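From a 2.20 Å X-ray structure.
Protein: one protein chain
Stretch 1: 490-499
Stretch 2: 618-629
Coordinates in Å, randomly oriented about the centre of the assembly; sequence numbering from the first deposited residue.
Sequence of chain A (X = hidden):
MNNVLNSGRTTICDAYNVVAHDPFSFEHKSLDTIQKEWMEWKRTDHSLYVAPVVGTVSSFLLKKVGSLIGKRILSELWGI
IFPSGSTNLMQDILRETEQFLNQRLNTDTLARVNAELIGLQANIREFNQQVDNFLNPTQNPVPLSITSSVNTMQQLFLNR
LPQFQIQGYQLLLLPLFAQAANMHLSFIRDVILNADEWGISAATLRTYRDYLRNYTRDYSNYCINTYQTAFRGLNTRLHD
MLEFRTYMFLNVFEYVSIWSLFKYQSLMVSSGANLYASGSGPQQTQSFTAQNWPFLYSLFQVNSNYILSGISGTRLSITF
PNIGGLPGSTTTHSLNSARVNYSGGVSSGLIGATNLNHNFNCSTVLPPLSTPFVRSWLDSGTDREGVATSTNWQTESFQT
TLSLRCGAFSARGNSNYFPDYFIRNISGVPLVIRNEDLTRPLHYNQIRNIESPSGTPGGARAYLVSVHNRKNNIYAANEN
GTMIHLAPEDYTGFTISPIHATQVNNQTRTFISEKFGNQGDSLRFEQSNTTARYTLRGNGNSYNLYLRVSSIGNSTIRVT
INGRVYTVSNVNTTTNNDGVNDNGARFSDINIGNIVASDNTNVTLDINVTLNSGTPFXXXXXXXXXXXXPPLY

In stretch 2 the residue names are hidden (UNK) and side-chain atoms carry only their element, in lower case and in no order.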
# COMPACT_ATOMS: atom_id res chain seq x y z
N ASP A 490 22.95 5.87 -2.40
CA ASP A 490 24.07 4.96 -2.20
C ASP A 490 23.83 3.61 -2.87
O ASP A 490 22.90 3.47 -3.66
CB ASP A 490 24.34 4.77 -0.70
CG ASP A 490 23.13 4.24 0.06
OD1 ASP A 490 23.28 3.96 1.27
OD2 ASP A 490 22.04 4.10 -0.55
N TYR A 491 24.66 2.63 -2.56
CA TYR A 491 24.53 1.31 -3.15
C TYR A 491 23.48 0.45 -2.45
O TYR A 491 23.80 -0.55 -1.80
CB TYR A 491 25.87 0.58 -3.17
CG TYR A 491 25.88 -0.66 -4.05
CD1 TYR A 491 24.96 -0.80 -5.09
CD2 TYR A 491 26.82 -1.67 -3.86
CE1 TYR A 491 24.98 -1.91 -5.93
CE2 TYR A 491 26.85 -2.79 -4.70
CZ TYR A 491 25.92 -2.90 -5.73
OH TYR A 491 25.94 -3.99 -6.57
N THR A 492 22.23 0.85 -2.61
CA THR A 492 21.10 0.15 -2.01
C THR A 492 20.17 -0.31 -3.13
O THR A 492 20.02 0.39 -4.14
CB THR A 492 20.31 1.08 -1.06
OG1 THR A 492 21.19 1.56 -0.03
CG2 THR A 492 19.14 0.33 -0.43
N GLY A 493 19.56 -1.48 -2.97
CA GLY A 493 18.63 -1.97 -3.98
C GLY A 493 17.33 -1.19 -3.89
O GLY A 493 17.12 -0.44 -2.95
N PHE A 494 16.45 -1.36 -4.88
CA PHE A 494 15.18 -0.65 -4.87
C PHE A 494 14.16 -1.31 -5.78
O PHE A 494 14.51 -2.02 -6.72
CB PHE A 494 15.39 0.81 -5.29
CG PHE A 494 15.90 0.99 -6.69
CD1 PHE A 494 15.04 1.40 -7.71
CD2 PHE A 494 17.23 0.75 -7.00
CE1 PHE A 494 15.50 1.57 -9.02
CE2 PHE A 494 17.71 0.92 -8.31
CZ PHE A 494 16.84 1.33 -9.31
N THR A 495 12.88 -1.05 -5.51
CA THR A 495 11.81 -1.62 -6.31
C THR A 495 11.10 -0.56 -7.14
O THR A 495 11.22 0.64 -6.89
CB THR A 495 10.73 -2.29 -5.42
OG1 THR A 495 10.10 -1.29 -4.61
CG2 THR A 495 11.35 -3.34 -4.52
N ILE A 496 10.35 -1.03 -8.12
CA ILE A 496 9.56 -0.17 -9.00
C ILE A 496 8.25 -0.89 -9.24
O ILE A 496 8.24 -2.01 -9.75
CB ILE A 496 10.22 0.04 -10.39
CG1 ILE A 496 11.51 0.84 -10.25
CG2 ILE A 496 9.23 0.78 -11.30
CD1 ILE A 496 12.20 1.11 -11.60
N SER A 497 7.14 -0.26 -8.87
CA SER A 497 5.85 -0.87 -9.09
C SER A 497 5.59 -0.94 -10.58
O SER A 497 5.79 0.05 -11.30
CB SER A 497 4.73 -0.06 -8.43
OG SER A 497 3.47 -0.49 -8.92
N PRO A 498 5.16 -2.10 -11.07
CA PRO A 498 4.88 -2.27 -12.49
C PRO A 498 3.81 -1.30 -12.95
O PRO A 498 3.66 -1.04 -14.14
CB PRO A 498 4.41 -3.72 -12.57
CG PRO A 498 5.25 -4.38 -11.51
CD PRO A 498 5.10 -3.39 -10.37
N ILE A 499 3.06 -0.75 -12.00
CA ILE A 499 1.99 0.20 -12.32
C ILE A 499 2.55 1.56 -12.74
O ILE A 499 1.92 2.28 -13.51
CB ILE A 499 1.04 0.41 -11.12
CG1 ILE A 499 0.50 -0.94 -10.61
CG2 ILE A 499 -0.10 1.35 -11.51
CD1 ILE A 499 -0.03 -1.86 -11.70
N UNK A 618 1.32 -11.91 -15.22
CA UNK A 618 1.29 -10.90 -14.16
C UNK A 618 2.68 -10.36 -13.86
O UNK A 618 3.55 -11.10 -13.40
c UNK A 618 -0.80 -11.45 -12.81
o UNK A 618 -1.37 -10.39 -12.50
c UNK A 618 0.72 -11.49 -12.86
o UNK A 618 -1.43 -12.50 -13.09
N UNK A 619 2.89 -9.08 -14.15
CA UNK A 619 4.17 -8.44 -13.85
C UNK A 619 3.88 -7.88 -12.46
O UNK A 619 3.13 -6.91 -12.31
c UNK A 619 4.43 -7.28 -14.82
c UNK A 619 6.89 -7.50 -14.26
c UNK A 619 5.87 -7.01 -15.28
c UNK A 619 6.02 -5.52 -15.51
N UNK A 620 4.45 -8.51 -11.43
CA UNK A 620 4.19 -8.11 -10.05
C UNK A 620 5.14 -7.12 -9.38
O UNK A 620 4.68 -6.24 -8.64
c UNK A 620 4.06 -9.38 -9.21
s UNK A 620 2.94 -11.90 -8.96
c UNK A 620 2.25 -11.47 -7.35
c UNK A 620 2.94 -10.28 -9.72
N UNK A 621 6.44 -7.27 -9.59
CA UNK A 621 7.40 -6.33 -9.01
C UNK A 621 8.69 -6.29 -9.81
O UNK A 621 9.07 -7.25 -10.47
c UNK A 621 7.73 -6.70 -7.55
c UNK A 621 8.05 -5.46 -6.70
n UNK A 621 7.97 -5.61 -5.38
o UNK A 621 8.38 -4.39 -7.23
N UNK A 622 9.35 -5.14 -9.73
CA UNK A 622 10.60 -4.92 -10.42
C UNK A 622 11.58 -4.57 -9.31
O UNK A 622 11.42 -3.55 -8.63
c UNK A 622 9.40 -4.03 -12.45
c UNK A 622 10.49 -3.73 -11.41
c UNK A 622 8.96 -2.80 -13.25
c UNK A 622 11.83 -3.48 -12.10
N UNK A 623 12.59 -5.41 -9.11
CA UNK A 623 13.54 -5.13 -8.05
C UNK A 623 14.99 -5.22 -8.45
O UNK A 623 15.43 -6.20 -9.05
s UNK A 623 11.32 -7.89 -7.11
c UNK A 623 13.28 -6.03 -6.85
c UNK A 623 11.47 -9.64 -6.79
c UNK A 623 13.05 -7.47 -7.21
N UNK A 624 15.73 -4.17 -8.11
CA UNK A 624 17.16 -4.09 -8.38
C UNK A 624 17.85 -4.41 -7.06
O UNK A 624 17.64 -3.74 -6.05
c UNK A 624 17.55 -2.36 -11.35
c UNK A 624 15.56 -1.85 -10.13
c UNK A 624 15.60 -1.58 -12.52
c UNK A 624 16.88 -2.28 -10.13
c UNK A 624 14.92 -1.50 -11.31
c UNK A 624 16.91 -2.02 -12.55
c UNK A 624 17.55 -2.69 -8.85
N UNK A 625 18.67 -5.46 -7.09
CA UNK A 625 19.37 -5.90 -5.90
C UNK A 625 20.88 -5.84 -6.11
O UNK A 625 21.38 -6.17 -7.19
c UNK A 625 18.94 -7.35 -5.57
c UNK A 625 17.41 -7.42 -5.47
c UNK A 625 19.59 -7.82 -4.27
N UNK A 626 21.63 -5.41 -5.08
CA UNK A 626 23.09 -5.34 -5.22
C UNK A 626 23.58 -6.70 -5.69
O UNK A 626 23.18 -7.74 -5.16
c UNK A 626 21.21 -4.84 -3.79
c UNK A 626 23.53 -4.98 -3.81
c UNK A 626 22.44 -4.04 -3.39
N UNK A 627 24.44 -6.67 -6.71
CA UNK A 627 24.97 -7.89 -7.31
C UNK A 627 25.62 -8.90 -6.37
O UNK A 627 25.62 -10.09 -6.65
o UNK A 627 27.17 -6.99 -7.82
c UNK A 627 25.99 -7.54 -8.42
c UNK A 627 25.40 -6.50 -9.37
N UNK A 628 26.16 -8.44 -5.25
CA UNK A 628 26.81 -9.34 -4.32
C UNK A 628 25.92 -9.76 -3.16
O UNK A 628 26.40 -10.27 -2.15
o UNK A 628 26.85 -6.68 -3.50
c UNK A 628 27.89 -7.30 -3.26
n UNK A 628 28.89 -6.78 -2.55
c UNK A 628 28.10 -8.71 -3.79
N UNK A 629 24.62 -9.55 -3.30
CA UNK A 629 23.67 -9.91 -2.26
C UNK A 629 22.59 -10.83 -2.80
O UNK A 629 21.46 -10.41 -3.04
c UNK A 629 23.02 -8.66 -1.66
c UNK A 629 23.12 -6.50 -0.41
c UNK A 629 24.68 -8.36 0.20
c UNK A 629 23.95 -7.66 -0.94

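Position 618 has two side-chain carbons, the second bearing two oxygens, out of reach of stretch 1: aspartate, D618.

Position 619 carries four carbons forked at the second, which reach the P498 ring: leucine. L619 CD1 lies 3.8 Å from P498 CB, and L619 O is 3.4 Å from P498 CG.

Position 620 is an unbranched chain of two carbons, sulfur and carbon; its CB points away from stretch 1, leaving the backbone to touch P498. It is methionine, and M620 O lies 3.4 Å from P498 CD.

At 621 the second of two carbons carries one oxygen and one nitrogen, and the group nears T495 and I496: asparagine. N621 OD1 approaches T495 CB at 3.6 Å; its 3.5 Å separation from I496 O is no hydrogen bond, since both atoms are acceptors.

Position 622 has four carbons forked at the first, one arm two carbons long, packed against I496 and P498: isoleucine. I622 CB lies 3.9 Å from I496 CB.

Position 623 is again unbranched with one sulfur and meets T495 near its base: methionine. M623 CB lies 4.0 Å from T495 CG2, but the side-chain end leads away.

At 624 one carbon leads to a six-carbon ring without a hydroxyl, lying against F494 and I496: phenylalanine. The F624 ring forms an offset stack with F494, centroids 4.5 Å apart and planes at 8°; I496 CD1 reaches F624 CE1 at 3.8 Å.

Position 625 has one carbon carrying two more, its CB directed away from stretch 1: valine, V625.

At 626 three carbons close onto the backbone N, against the Y491 ring: proline. P626 CB sits over one face of that ring, 3.7 Å from Y491 CZ.

Position 627 bears one oxygen and one carbon on its first carbon, beside the Y491 hydroxyl: threonine. T627 N donates to Y491 OH at 3.1 Å, and T627 OG1 adds a weak bond to Y491 OH at 3.5 Å.

Position 628, with oxygen and nitrogen on its second carbon near the Y491 ring, is asparagine, N628.

Position 629, four carbons forked at the second and without contact, is leucine, L629.

The contact is an antiparallel strand pairing, with axes at 162°. F494 N to F624 O (2.9 Å), F624 N to F494 O (2.8 Å) and I496 N to I622 O (2.8 Å) are hydrogen bonds; I622 N to I496 O (3.3 Å) is weak. This register places F494, I496, I622 and F624 on one face, where rings and aliphatic chains pack together. G493 CA lies 2.9 Å from F624 O, and an ideal CB on G493 would come within 2.4 Å of F624 O, so the position has no room for a side chain.

Stretch 2 (618-629) DLMNIMFVPTNL
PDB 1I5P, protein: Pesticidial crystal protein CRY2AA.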